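Local coordinates for UPF0141 protein yjdB (Campylobacter jejuni subsp. jejuni HB93-13, PDB 4TN0) that probably transfers phosphoethanolamine to acceptor molecules through its periplasmic domain, and is required for polymyxin resistance and motility in Campylobacter jejuni, at residues Y33-Y38 and P254-S259; N89-L94 and V99-F104; L286-V291 and D301-K306. All blocks are in the same frame, centred on the assembly; numbering follows the deposited sequence.

Overall arrangement
Following the chain from the N terminus, contact 1 opens in the loop after strand 18-24 and closes only at strand 252-259, spanning much of the alkaline phosphatase-like domain. Contact 2 falls within that span, a short return from helix 90-96 into strand 100-105. Contact 3 comes later, in series with both, and closes the loop that follows helix 281-288. Contacts 1 and 2 reach the same mixed sheet on opposite sides of the chain's centre, their nearest atoms about 13 Å apart. Contact 3 touches both: Phe289 and Val291 join the end of helix 281-288 to helix 90-96, and Leu303 joins the loop 301-306 to Phe257 of strand 252-259.

Contact 1 (Y33-Y38 and P254-S259); sequences YSLGGY and PAIFWS
Tyr33 and Pro254 make the tight part of this contact. Pro254 CB stands over the centre of the Tyr33 ring, 3.5 Å from its centroid and 11° off the ring normal, which meets the geometry of a CH-pi contact. The proline ring continues from there toward the phenol end, where its CG comes to 3.4 Å from Tyr33 CZ. The two side chains cross at about a right angle. Tyr33 CG lies anti to the carbonyl carbon (chi1 -85°), a torsion that sends the ring from the loop toward strand 252-259. Its hydroxyl is hydrogen-bonded to the hydroxyl of Tyr223, so the ring is held at its polar end as well as over its face. The Pro254 side chain lies about 12 Å from the bound zinc ion.

The packing is looser toward Ile256. Its CD1 reaches the edge of the Tyr33 ring, near the ring plane, 4.1 Å from Tyr33 CE2, and the same methyl lies 3.8 Å from CD1 of Leu35. Leu35 is partly exposed, and beyond it the loop turns to solvent at Gly36 and Gly37. That turn is closed by two backbone donors on Tyr33 O, Gly36 N at 3.1 Å and Tyr38 N at 3.0 Å.

The contact thus packs the loop after strand 18-24 against strand 252-259 of the central sheet of the alkaline phosphatase-like fold. Around this patch, Leu197 of helix 186-211 touches Tyr33, while Phe54 of strand 53-59 packs on both Leu35 and Pro254.

Contact 2 (N89-L94 and V99-F104); sequences NAMDVL and VDAAWF
A tight helix-to-strand connection of the alpha/beta fold brings Leu94 back against Val99, where helix 90-96 gives way to strand 100-105. Val99 N donates to Leu94 O at 2.9 Å. Beside it the two CB atoms of Leu94 and Val99 stand 4.0 Å apart, and Val99 CG2, anti to the carbonyl carbon, comes to 3.2 Å from Leu94 O. Backbone and side chains thus close the turn together.

One helical turn earlier, Met91 reaches from the helix to the strand. Its chain bends at chi2 and chi3, bringing CE to 4.1 Å from Ala101 CB, while CG lies obliquely 4.3 Å from Trp103 CZ3. The start of the helix is fixed by a capping box: Asn89 OD1 accepts from Met91 N at 2.7 Å in its carbonyl plane, and Asp92 OD2 takes Asn89 N at 2.7 Å through its anti lone pair. The same Asp92 oxygen forms a salt bridge with Arg117, a second partner that would help steady the box.

Val150 of strand 146-152 touches both Met91 and Trp103, Phe73 of helix 68-73 meets the Trp103 ring, and Phe282 and Leu285 of helix 281-288 touch Ala90, so helix 90-96 packs between that helix and the sheet.

Contact 3 (L286-V291 and D301-K306); sequences LGYFNV and DLLNPK
Asp301, Tyr288 and Leu303 bury the most surface here. Asp301 and Leu303 meet the end of helix 281-288, at Gly287 and at the Tyr288 ring, in two different ways. The carboxylate of Asp301 comes up to the backbone: its OD1 lies 3.1 Å from Gly287 CA, a position with no side chain that leaves the oxygen room to approach. Asp301 CG is anti to the backbone N (chi1 -170°), which carries the carboxylate toward the helix. OD1 is hydrogen-bonded to the hydroxyl of Tyr296, whereas OD2 accepts from Leu303 N at 3.1 Å, met from above the carboxylate plane, and so forms an Asx turn within the type I beta turn from Asp301 to Asn304.

The second half is apolar. Leu303 reaches Tyr288 with a single methyl, CD1, which sits in the ring plane at the edge, 3.9 Å from Tyr288 CD2 and 4.1 Å from Tyr288 CE2. The aromatic ring has other partners: its hydroxyl is hydrogen-bonded to Ser220 OG, and Lys18 makes a cation-pi contact with it. Leu264 of helix 264-271 touches both Tyr288 and Leu303.

A Schellman motif ends the helix, with hydrogen bonds from Val291 N to Leu286 O (3.1 Å) and from Asn290 N to Gly287 O (3.2 Å). A carboxylate at this end of a helix would probably be disfavoured by the helix dipole rather than helped by it. Its bonds to Tyr296 OH and Leu303 N would help to stabilise the carboxylate there, while the methyl at the ring edge adds apolar cohesion.

Contact 1 (Y33-Y38 and P254-S259)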
ATOM      1  N   TYR A  33      11.104   0.150   9.288  1.00 47.75           N
ATOM      2  CA  TYR A  33      11.577   0.687   8.024  1.00 47.55           C
ATOM      3  C   TYR A  33      12.858   1.502   8.256  1.00 52.02           C
ATOM      4  O   TYR A  33      12.899   2.402   9.101  1.00 48.09           O
ATOM      5  CB  TYR A  33      10.465   1.507   7.347  1.00 42.22           C
ATOM      6  CG  TYR A  33       9.557   0.612   6.537  1.00 41.75           C
ATOM      7  CD1 TYR A  33       8.768  -0.351   7.160  1.00 37.18           C
ATOM      8  CD2 TYR A  33       9.521   0.695   5.139  1.00 43.45           C
ATOM      9  CE1 TYR A  33       7.961  -1.205   6.423  1.00 37.32           C
ATOM     10  CE2 TYR A  33       8.710  -0.151   4.385  1.00 35.75           C
ATOM     11  CZ  TYR A  33       7.941  -1.109   5.040  1.00 39.31           C
ATOM     12  OH  TYR A  33       7.134  -1.958   4.328  1.00 41.09           O
ATOM     13  N   SER A  34      13.937   1.102   7.590  1.00 49.60           N
ATOM     14  CA  SER A  34      15.197   1.828   7.715  1.00 53.38           C
ATOM     15  C   SER A  34      15.112   3.198   7.018  1.00 55.31           C
ATOM     16  O   SER A  34      15.844   4.123   7.368  1.00 58.87           O
ATOM     17  CB  SER A  34      16.361   0.994   7.171  1.00 52.26           C
ATOM     18  OG  SER A  34      16.111   0.546   5.844  1.00 56.26           O
ATOM     19  N   LEU A  35      14.208   3.321   6.046  1.00 50.39           N
ATOM     20  CA  LEU A  35      13.878   4.608   5.416  1.00 50.98           C
ATOM     21  C   LEU A  35      13.423   5.628   6.449  1.00 54.46           C
ATOM     22  O   LEU A  35      13.473   6.838   6.213  1.00 62.05           O
ATOM     23  CB  LEU A  35      12.787   4.425   4.345  1.00 48.25           C
ATOM     24  CG  LEU A  35      13.234   3.960   2.948  1.00 48.43           C
ATOM     25  CD1 LEU A  35      12.078   3.366   2.132  1.00 38.80           C
ATOM     26  CD2 LEU A  35      13.912   5.072   2.163  1.00 51.08           C
ATOM     27  N   GLY A  36      12.949   5.134   7.587  1.00 51.75           N
ATOM     28  CA  GLY A  36      12.439   5.995   8.637  1.00 52.94           C
ATOM     29  C   GLY A  36      13.311   5.987   9.873  1.00 56.55           C
ATOM     30  O   GLY A  36      12.924   6.524  10.906  1.00 60.24           O
ATOM     31  N   GLY A  37      14.487   5.376   9.781  1.00 52.33           N
ATOM     32  CA  GLY A  37      15.398   5.401  10.908  1.00 59.07           C
ATOM     33  C   GLY A  37      15.487   4.137  11.747  1.00 62.24           C
ATOM     34  O   GLY A  37      15.996   4.173  12.873  1.00 57.60           O
ATOM     35  N   TYR A  38      14.961   3.030  11.229  1.00 58.51           N
ATOM     36  CA  TYR A  38      15.191   1.726  11.854  1.00 58.62           C
ATOM     37  C   TYR A  38      16.641   1.313  11.601  1.00 54.77           C
ATOM     38  O   TYR A  38      17.116   1.356  10.473  1.00 61.79           O
ATOM     39  CB  TYR A  38      14.203   0.691  11.302  1.00 54.98           C
ATOM     40  CG  TYR A  38      14.297  -0.719  11.853  1.00 50.31           C
ATOM     41  CD1 TYR A  38      14.066  -0.996  13.200  1.00 49.04           C
ATOM     42  CD2 TYR A  38      14.558  -1.785  11.002  1.00 50.39           C
ATOM     43  CE1 TYR A  38      14.133  -2.307  13.687  1.00 43.56           C
ATOM     44  CE2 TYR A  38      14.620  -3.080  11.472  1.00 48.50           C
ATOM     45  CZ  TYR A  38      14.410  -3.344  12.807  1.00 49.49           C
ATOM     46  OH  TYR A  38      14.485  -4.661  13.226  1.00 44.90           O
ATOM     47  N   PRO A 254       4.138   2.108   6.992  1.00 45.35           N
ATOM     48  CA  PRO A 254       4.946   2.775   5.978  1.00 46.33           C
ATOM     49  C   PRO A 254       4.089   3.278   4.818  1.00 47.04           C
ATOM     50  O   PRO A 254       3.077   2.670   4.458  1.00 40.51           O
ATOM     51  CB  PRO A 254       5.877   1.662   5.505  1.00 43.43           C
ATOM     52  CG  PRO A 254       5.021   0.454   5.612  1.00 41.22           C
ATOM     53  CD  PRO A 254       4.309   0.645   6.921  1.00 43.28           C
ATOM     54  N   ALA A 255       4.508   4.393   4.237  1.00 48.53           N
ATOM     55  CA  ALA A 255       3.988   4.809   2.952  1.00 49.47           C
ATOM     56  C   ALA A 255       5.174   5.300   2.141  1.00 52.04           C
ATOM     57  O   ALA A 255       6.039   6.026   2.659  1.00 51.19           O
ATOM     58  CB  ALA A 255       2.920   5.882   3.102  1.00 46.06           C
ATOM     59  N   ILE A 256       5.235   4.844   0.893  1.00 49.01           N
ATOM     60  CA  ILE A 256       6.356   5.125   0.003  1.00 52.99           C
ATOM     61  C   ILE A 256       5.862   5.614  -1.360  1.00 51.75           C
ATOM     62  O   ILE A 256       4.997   4.979  -1.974  1.00 49.44           O
ATOM     63  CB  ILE A 256       7.231   3.872  -0.203  1.00 49.93           C
ATOM     64  CG1 ILE A 256       8.021   3.545   1.064  1.00 45.79           C
ATOM     65  CG2 ILE A 256       8.176   4.040  -1.391  1.00 49.00           C
ATOM     66  CD1 ILE A 256       8.694   2.153   1.003  1.00 39.85           C
ATOM     67  N   PHE A 257       6.435   6.716  -1.842  1.00 50.80           N
ATOM     68  CA  PHE A 257       6.072   7.234  -3.165  1.00 55.60           C
ATOM     69  C   PHE A 257       7.269   7.400  -4.080  1.00 55.05           C
ATOM     70  O   PHE A 257       8.352   7.819  -3.659  1.00 58.62           O
ATOM     71  CB  PHE A 257       5.351   8.586  -3.062  1.00 55.79           C
ATOM     72  CG  PHE A 257       5.008   9.194  -4.406  1.00 59.41           C
ATOM     73  CD1 PHE A 257       3.961   8.688  -5.167  1.00 56.79           C
ATOM     74  CD2 PHE A 257       5.738  10.261  -4.913  1.00 61.22           C
ATOM     75  CE1 PHE A 257       3.653   9.233  -6.395  1.00 59.08           C
ATOM     76  CE2 PHE A 257       5.428  10.810  -6.144  1.00 60.30           C
ATOM     77  CZ  PHE A 257       4.384  10.297  -6.883  1.00 62.29           C
ATOM     78  N   TRP A 258       7.066   7.050  -5.340  1.00 56.07           N
ATOM     79  CA  TRP A 258       8.067   7.318  -6.353  1.00 62.15           C
ATOM     80  C   TRP A 258       7.394   7.746  -7.650  1.00 62.66           C
ATOM     81  O   TRP A 258       6.321   7.252  -8.001  1.00 60.50           O
ATOM     82  CB  TRP A 258       8.950   6.092  -6.593  1.00 56.09           C
ATOM     83  CG  TRP A 258       9.954   6.296  -7.678  1.00 56.86           C
ATOM     84  CD1 TRP A 258      11.234   6.739  -7.529  1.00 62.35           C
ATOM     85  CD2 TRP A 258       9.775   6.052  -9.076  1.00 60.54           C
ATOM     86  NE1 TRP A 258      11.861   6.798  -8.746  1.00 65.86           N
ATOM     87  CE2 TRP A 258      10.987   6.379  -9.715  1.00 63.26           C
ATOM     88  CE3 TRP A 258       8.707   5.596  -9.854  1.00 63.70           C
ATOM     89  CZ2 TRP A 258      11.162   6.261 -11.089  1.00 66.14           C
ATOM     90  CZ3 TRP A 258       8.882   5.479 -11.219  1.00 65.08           C
ATOM     91  CH2 TRP A 258      10.099   5.810 -11.822  1.00 67.52           C
ATOM     92  N   SER A 259       8.049   8.644  -8.377  1.00 64.96           N
ATOM     93  CA  SER A 259       7.568   9.059  -9.684  1.00 62.25           C
ATOM     94  C   SER A 259       8.744   9.465 -10.538  1.00 65.71           C
ATOM     95  O   SER A 259       9.775   9.893 -10.012  1.00 67.34           O
ATOM     96  CB  SER A 259       6.583  10.218  -9.565  1.00 66.83           C
ATOM     97  OG  SER A 259       5.997  10.497 -10.819  1.00 72.46           O
TER

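Contact 2 (N89-L94 and V99-F104)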
ATOM      1  N   ASN A  89     -16.359   2.727  -4.382  1.00 38.77           N
ATOM      2  CA  ASN A  89     -15.128   3.181  -3.745  1.00 44.01           C
ATOM      3  C   ASN A  89     -14.327   3.981  -4.762  1.00 41.19           C
ATOM      4  O   ASN A  89     -14.780   4.178  -5.876  1.00 47.00           O
ATOM      5  CB  ASN A  89     -14.301   1.987  -3.195  1.00 38.67           C
ATOM      6  CG  ASN A  89     -13.904   0.968  -4.293  1.00 45.23           C
ATOM      7  OD1 ASN A  89     -13.092   1.269  -5.173  1.00 43.27           O
ATOM      8  ND2 ASN A  89     -14.476  -0.236  -4.234  1.00 39.85           N
ATOM      9  N   ALA A  90     -13.139   4.438  -4.386  1.00 43.72           N
ATOM     10  CA  ALA A  90     -12.284   5.190  -5.303  1.00 44.54           C
ATOM     11  C   ALA A  90     -12.049   4.474  -6.650  1.00 49.05           C
ATOM     12  O   ALA A  90     -11.987   5.118  -7.690  1.00 51.78           O
ATOM     13  CB  ALA A  90     -10.957   5.484  -4.644  1.00 43.38           C
ATOM     14  N   MET A  91     -11.924   3.151  -6.635  1.00 46.38           N
ATOM     15  CA  MET A  91     -11.673   2.411  -7.870  1.00 46.41           C
ATOM     16  C   MET A  91     -12.881   2.460  -8.823  1.00 45.16           C
ATOM     17  O   MET A  91     -12.726   2.459 -10.034  1.00 46.72           O
ATOM     18  CB  MET A  91     -11.314   0.943  -7.570  1.00 44.25           C
ATOM     19  CG  MET A  91     -10.090   0.749  -6.697  1.00 41.97           C
ATOM     20  SD  MET A  91      -8.582   1.398  -7.418  1.00 44.46           S
ATOM     21  CE  MET A  91      -8.535   0.450  -8.945  1.00 43.08           C
ATOM     22  N   ASP A  92     -14.079   2.412  -8.263  1.00 43.68           N
ATOM     23  CA  ASP A  92     -15.292   2.513  -9.058  1.00 50.33           C
ATOM     24  C   ASP A  92     -15.367   3.898  -9.707  1.00 51.24           C
ATOM     25  O   ASP A  92     -15.805   4.043 -10.838  1.00 50.73           O
ATOM     26  CB  ASP A  92     -16.535   2.293  -8.191  1.00 48.14           C
ATOM     27  CG  ASP A  92     -16.592   0.915  -7.598  1.00 47.61           C
ATOM     28  OD1 ASP A  92     -16.505  -0.085  -8.357  1.00 44.88           O
ATOM     29  OD2 ASP A  92     -16.701   0.850  -6.350  1.00 45.97           O
ATOM     30  N   VAL A  93     -14.985   4.924  -8.956  1.00 48.96           N
ATOM     31  CA  VAL A  93     -14.991   6.273  -9.491  1.00 50.41           C
ATOM     32  C   VAL A  93     -14.010   6.412 -10.644  1.00 52.28           C
ATOM     33  O   VAL A  93     -14.359   6.976 -11.676  1.00 55.38           O
ATOM     34  CB  VAL A  93     -14.679   7.317  -8.413  1.00 44.90           C
ATOM     35  CG1 VAL A  93     -14.640   8.716  -9.026  1.00 50.94           C
ATOM     36  CG2 VAL A  93     -15.727   7.240  -7.327  1.00 38.40           C
ATOM     37  N   LEU A  94     -12.809   5.858 -10.506  1.00 52.18           N
ATOM     38  CA  LEU A  94     -11.845   5.939 -11.604  1.00 48.67           C
ATOM     39  C   LEU A  94     -12.319   5.140 -12.811  1.00 50.14           C
ATOM     40  O   LEU A  94     -12.128   5.567 -13.947  1.00 54.28           O
ATOM     41  CB  LEU A  94     -10.479   5.441 -11.174  1.00 49.10           C
ATOM     42  CG  LEU A  94      -9.786   6.152 -10.024  1.00 48.12           C
ATOM     43  CD1 LEU A  94      -8.534   5.365  -9.652  1.00 46.85           C
ATOM     44  CD2 LEU A  94      -9.434   7.557 -10.413  1.00 47.41           C
ATOM     45  N   VAL A  99     -10.898   5.767 -16.583  1.00 60.38           N
ATOM     46  CA  VAL A  99      -9.524   5.340 -16.298  1.00 55.26           C
ATOM     47  C   VAL A  99      -9.361   3.827 -16.473  1.00 48.75           C
ATOM     48  O   VAL A  99     -10.246   3.056 -16.108  1.00 48.39           O
ATOM     49  CB  VAL A  99      -9.111   5.743 -14.883  1.00 55.22           C
ATOM     50  CG1 VAL A  99      -7.632   5.480 -14.657  1.00 53.33           C
ATOM     51  CG2 VAL A  99      -9.442   7.207 -14.656  1.00 56.03           C
ATOM     52  N   ASP A 100      -8.245   3.404 -17.064  1.00 53.61           N
ATOM     53  CA  ASP A 100      -7.931   1.972 -17.175  1.00 55.69           C
ATOM     54  C   ASP A 100      -7.493   1.413 -15.801  1.00 52.95           C
ATOM     55  O   ASP A 100      -6.467   1.826 -15.240  1.00 50.60           O
ATOM     56  CB  ASP A 100      -6.846   1.740 -18.232  1.00 54.80           C
ATOM     57  CG  ASP A 100      -6.627   0.259 -18.553  1.00 62.28           C
ATOM     58  OD1 ASP A 100      -6.958  -0.628 -17.728  1.00 63.54           O
ATOM     59  OD2 ASP A 100      -6.106  -0.017 -19.651  1.00 63.04           O
ATOM     60  N   ALA A 101      -8.302   0.510 -15.251  1.00 49.69           N
ATOM     61  CA  ALA A 101      -8.066  -0.037 -13.917  1.00 49.54           C
ATOM     62  C   ALA A 101      -7.806  -1.533 -13.931  1.00 45.32           C
ATOM     63  O   ALA A 101      -8.614  -2.303 -14.445  1.00 49.58           O
ATOM     64  CB  ALA A 101      -9.255   0.274 -13.012  1.00 50.03           C
ATOM     65  N   ALA A 102      -6.675  -1.939 -13.367  1.00 48.57           N
ATOM     66  CA  ALA A 102      -6.354  -3.362 -13.173  1.00 50.93           C
ATOM     67  C   ALA A 102      -6.053  -3.656 -11.691  1.00 50.67           C
ATOM     68  O   ALA A 102      -5.392  -2.849 -11.009  1.00 43.09           O
ATOM     69  CB  ALA A 102      -5.186  -3.782 -14.056  1.00 50.33           C
ATOM     70  N   TRP A 103      -6.587  -4.772 -11.188  1.00 47.85           N
ATOM     71  CA  TRP A 103      -6.341  -5.208  -9.809  1.00 46.88           C
ATOM     72  C   TRP A 103      -5.782  -6.648  -9.766  1.00 47.80           C
ATOM     73  O   TRP A 103      -6.483  -7.608 -10.089  1.00 45.96           O
ATOM     74  CB  TRP A 103      -7.633  -5.092  -8.983  1.00 43.08           C
ATOM     75  CG  TRP A 103      -7.479  -5.385  -7.496  1.00 45.27           C
ATOM     76  CD1 TRP A 103      -7.250  -6.602  -6.928  1.00 44.56           C
ATOM     77  CD2 TRP A 103      -7.571  -4.450  -6.408  1.00 41.88           C
ATOM     78  NE1 TRP A 103      -7.171  -6.486  -5.566  1.00 44.84           N
ATOM     79  CE2 TRP A 103      -7.371  -5.172  -5.218  1.00 48.77           C
ATOM     80  CE3 TRP A 103      -7.793  -3.076  -6.327  1.00 41.20           C
ATOM     81  CZ2 TRP A 103      -7.385  -4.566  -3.954  1.00 44.35           C
ATOM     82  CZ3 TRP A 103      -7.804  -2.471  -5.082  1.00 47.83           C
ATOM     83  CH2 TRP A 103      -7.606  -3.219  -3.907  1.00 46.80           C
ATOM     84  N   PHE A 104      -4.517  -6.794  -9.372  1.00 43.11           N
ATOM     85  CA  PHE A 104      -3.903  -8.121  -9.260  1.00 51.14           C
ATOM     86  C   PHE A 104      -3.649  -8.494  -7.778  1.00 50.78           C
ATOM     87  O   PHE A 104      -2.877  -7.825  -7.079  1.00 49.44           O
ATOM     88  CB  PHE A 104      -2.595  -8.176 -10.056  1.00 51.81           C
ATOM     89  CG  PHE A 104      -2.752  -7.829 -11.506  1.00 54.92           C
ATOM     90  CD1 PHE A 104      -3.810  -8.335 -12.245  1.00 56.55           C
ATOM     91  CD2 PHE A 104      -1.848  -6.980 -12.134  1.00 57.82           C
ATOM     92  CE1 PHE A 104      -3.962  -8.008 -13.586  1.00 55.41           C
ATOM     93  CE2 PHE A 104      -1.998  -6.648 -13.479  1.00 57.09           C
ATOM     94  CZ  PHE A 104      -3.058  -7.164 -14.199  1.00 56.22           C
TER

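Contact 3 (L286-V291 and D301-K306)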
ATOM      1  N   LEU A 286      -8.284  10.128  -6.682  1.00 54.34           N
ATOM      2  CA  LEU A 286      -9.091  10.920  -7.594  1.00 57.07           C
ATOM      3  C   LEU A 286      -8.194  11.989  -8.210  1.00 58.95           C
ATOM      4  O   LEU A 286      -8.096  12.105  -9.432  1.00 56.50           O
ATOM      5  CB  LEU A 286     -10.279  11.553  -6.877  1.00 55.48           C
ATOM      6  CG  LEU A 286     -11.362  10.624  -6.345  1.00 51.31           C
ATOM      7  CD1 LEU A 286     -12.656  11.387  -6.142  1.00 52.21           C
ATOM      8  CD2 LEU A 286     -11.573   9.481  -7.298  1.00 51.95           C
ATOM      9  N   GLY A 287      -7.502  12.732  -7.348  1.00 58.79           N
ATOM     10  CA  GLY A 287      -6.624  13.803  -7.780  1.00 61.52           C
ATOM     11  C   GLY A 287      -5.584  13.404  -8.812  1.00 63.77           C
ATOM     12  O   GLY A 287      -5.179  14.213  -9.651  1.00 70.25           O
ATOM     13  N   TYR A 288      -5.150  12.152  -8.762  1.00 62.07           N
ATOM     14  CA  TYR A 288      -4.062  11.722  -9.622  1.00 60.84           C
ATOM     15  C   TYR A 288      -4.511  11.659 -11.063  1.00 62.04           C
ATOM     16  O   TYR A 288      -3.726  11.944 -11.973  1.00 66.37           O
ATOM     17  CB  TYR A 288      -3.513  10.357  -9.200  1.00 59.76           C
ATOM     18  CG  TYR A 288      -2.204  10.043  -9.879  1.00 55.55           C
ATOM     19  CD1 TYR A 288      -2.173   9.390 -11.108  1.00 53.00           C
ATOM     20  CD2 TYR A 288      -0.997  10.424  -9.303  1.00 54.18           C
ATOM     21  CE1 TYR A 288      -0.977   9.117 -11.740  1.00 49.62           C
ATOM     22  CE2 TYR A 288       0.202  10.157  -9.927  1.00 52.99           C
ATOM     23  CZ  TYR A 288       0.205   9.503 -11.146  1.00 52.66           C
ATOM     24  OH  TYR A 288       1.399   9.234 -11.771  1.00 57.39           O
ATOM     25  N   PHE A 289      -5.765  11.280 -11.285  1.00 59.31           N
ATOM     26  CA  PHE A 289      -6.265  11.194 -12.651  1.00 61.21           C
ATOM     27  C   PHE A 289      -7.151  12.400 -12.968  1.00 62.28           C
ATOM     28  O   PHE A 289      -7.908  12.384 -13.935  1.00 56.96           O
ATOM     29  CB  PHE A 289      -7.015   9.878 -12.855  1.00 52.08           C
ATOM     30  CG  PHE A 289      -6.127   8.688 -12.750  1.00 60.46           C
ATOM     31  CD1 PHE A 289      -5.504   8.170 -13.872  1.00 62.11           C
ATOM     32  CD2 PHE A 289      -5.864   8.112 -11.517  1.00 58.73           C
ATOM     33  CE1 PHE A 289      -4.660   7.081 -13.772  1.00 56.93           C
ATOM     34  CE2 PHE A 289      -5.023   7.025 -11.416  1.00 55.27           C
ATOM     35  CZ  PHE A 289      -4.420   6.511 -12.542  1.00 53.55           C
ATOM     36  N   ASN A 290      -6.974  13.465 -12.181  1.00 63.98           N
ATOM     37  CA  ASN A 290      -7.696  14.729 -12.346  1.00 67.54           C
ATOM     38  C   ASN A 290      -9.215  14.585 -12.394  1.00 65.53           C
ATOM     39  O   ASN A 290      -9.870  15.216 -13.226  1.00 71.69           O
ATOM     40  CB  ASN A 290      -7.225  15.444 -13.623  1.00 65.40           C
ATOM     41  CG  ASN A 290      -5.740  15.751 -13.607  1.00 67.34           C
ATOM     42  OD1 ASN A 290      -4.965  15.192 -14.394  1.00 70.89           O
ATOM     43  ND2 ASN A 290      -5.330  16.619 -12.688  1.00 64.49           N
ATOM     44  N   VAL A 291      -9.778  13.745 -11.529  1.00 61.81           N
ATOM     45  CA  VAL A 291     -11.229  13.565 -11.522  1.00 63.78           C
ATOM     46  C   VAL A 291     -11.903  14.799 -10.925  1.00 65.30           C
ATOM     47  O   VAL A 291     -11.597  15.208  -9.797  1.00 62.51           O
ATOM     48  CB  VAL A 291     -11.663  12.298 -10.739  1.00 57.51           C
ATOM     49  CG1 VAL A 291     -13.177  12.242 -10.614  1.00 51.20           C
ATOM     50  CG2 VAL A 291     -11.168  11.042 -11.441  1.00 58.78           C
ATOM     51  N   ASP A 301      -5.231  15.389  -0.804  1.00 60.06           N
ATOM     52  CA  ASP A 301      -4.461  14.811  -1.907  1.00 59.71           C
ATOM     53  C   ASP A 301      -2.966  14.975  -1.608  1.00 66.28           C
ATOM     54  O   ASP A 301      -2.476  16.096  -1.491  1.00 66.20           O
ATOM     55  CB  ASP A 301      -4.850  15.487  -3.224  1.00 63.76           C
ATOM     56  CG  ASP A 301      -4.283  14.792  -4.459  1.00 65.61           C
ATOM     57  OD1 ASP A 301      -4.882  14.983  -5.540  1.00 67.84           O
ATOM     58  OD2 ASP A 301      -3.263  14.064  -4.376  1.00 68.09           O
ATOM     59  N   LEU A 302      -2.252  13.859  -1.457  1.00 65.75           N
ATOM     60  CA  LEU A 302      -0.836  13.890  -1.090  1.00 64.43           C
ATOM     61  C   LEU A 302       0.012  14.614  -2.130  1.00 65.61           C
ATOM     62  O   LEU A 302       1.029  15.221  -1.797  1.00 67.33           O
ATOM     63  CB  LEU A 302      -0.299  12.471  -0.875  1.00 62.26           C
ATOM     64  CG  LEU A 302      -0.977  11.590   0.185  1.00 59.37           C
ATOM     65  CD1 LEU A 302      -0.434  10.155   0.090  1.00 50.58           C
ATOM     66  CD2 LEU A 302      -0.813  12.156   1.600  1.00 49.41           C
ATOM     67  N   LEU A 303      -0.403  14.537  -3.390  1.00 65.50           N
ATOM     68  CA  LEU A 303       0.325  15.177  -4.483  1.00 67.70           C
ATOM     69  C   LEU A 303      -0.307  16.512  -4.940  1.00 71.54           C
ATOM     70  O   LEU A 303      -0.346  16.818  -6.133  1.00 69.73           O
ATOM     71  CB  LEU A 303       0.436  14.209  -5.652  1.00 64.54           C
ATOM     72  CG  LEU A 303       1.112  12.903  -5.242  1.00 59.44           C
ATOM     73  CD1 LEU A 303       1.167  11.937  -6.397  1.00 55.68           C
ATOM     74  CD2 LEU A 303       2.498  13.169  -4.680  1.00 66.81           C
ATOM     75  N   ASN A 304      -0.799  17.296  -3.981  1.00 68.61           N
ATOM     76  CA  ASN A 304      -1.449  18.578  -4.252  1.00 69.79           C
ATOM     77  C   ASN A 304      -1.007  19.592  -3.210  1.00 72.36           C
ATOM     78  O   ASN A 304      -1.080  19.328  -2.007  1.00 70.98           O
ATOM     79  CB  ASN A 304      -2.983  18.448  -4.261  1.00 68.86           C
ATOM     80  CG  ASN A 304      -3.705  19.788  -4.548  1.00 71.45           C
ATOM     81  OD1 ASN A 304      -3.485  20.796  -3.868  1.00 69.26           O
ATOM     82  ND2 ASN A 304      -4.584  19.783  -5.543  1.00 66.68           N
ATOM     83  N   PRO A 305      -0.561  20.771  -3.672  1.00 73.92           N
ATOM     84  CA  PRO A 305       0.048  21.782  -2.800  1.00 71.75           C
ATOM     85  C   PRO A 305      -0.842  22.242  -1.644  1.00 70.01           C
ATOM     86  O   PRO A 305      -0.315  22.714  -0.640  1.00 71.14           O
ATOM     87  CB  PRO A 305       0.308  22.946  -3.760  1.00 74.20           C
ATOM     88  CG  PRO A 305       0.431  22.302  -5.110  1.00 70.13           C
ATOM     89  CD  PRO A 305      -0.596  21.211  -5.077  1.00 71.34           C
ATOM     90  N   LYS A 306      -2.158  22.120  -1.781  1.00 67.88           N
ATOM     91  CA  LYS A 306      -3.076  22.573  -0.737  1.00 63.67           C
ATOM     92  C   LYS A 306      -3.273  21.559   0.387  1.00 70.47           C
ATOM     93  O   LYS A 306      -4.053  21.804   1.312  1.00 69.38           O
ATOM     94  CB  LYS A 306      -4.410  22.980  -1.373  1.00 71.90           C
ATOM     95  CG  LYS A 306      -4.192  23.612  -2.775  1.00 73.25           C
ATOM     96  CD  LYS A 306      -5.431  24.247  -3.398  1.00 72.48           C
ATOM     97  CE  LYS A 306      -5.211  24.563  -4.877  1.00 67.87           C
ATOM     98  NZ  LYS A 306      -6.412  25.193  -5.505  1.00 63.05           N
TER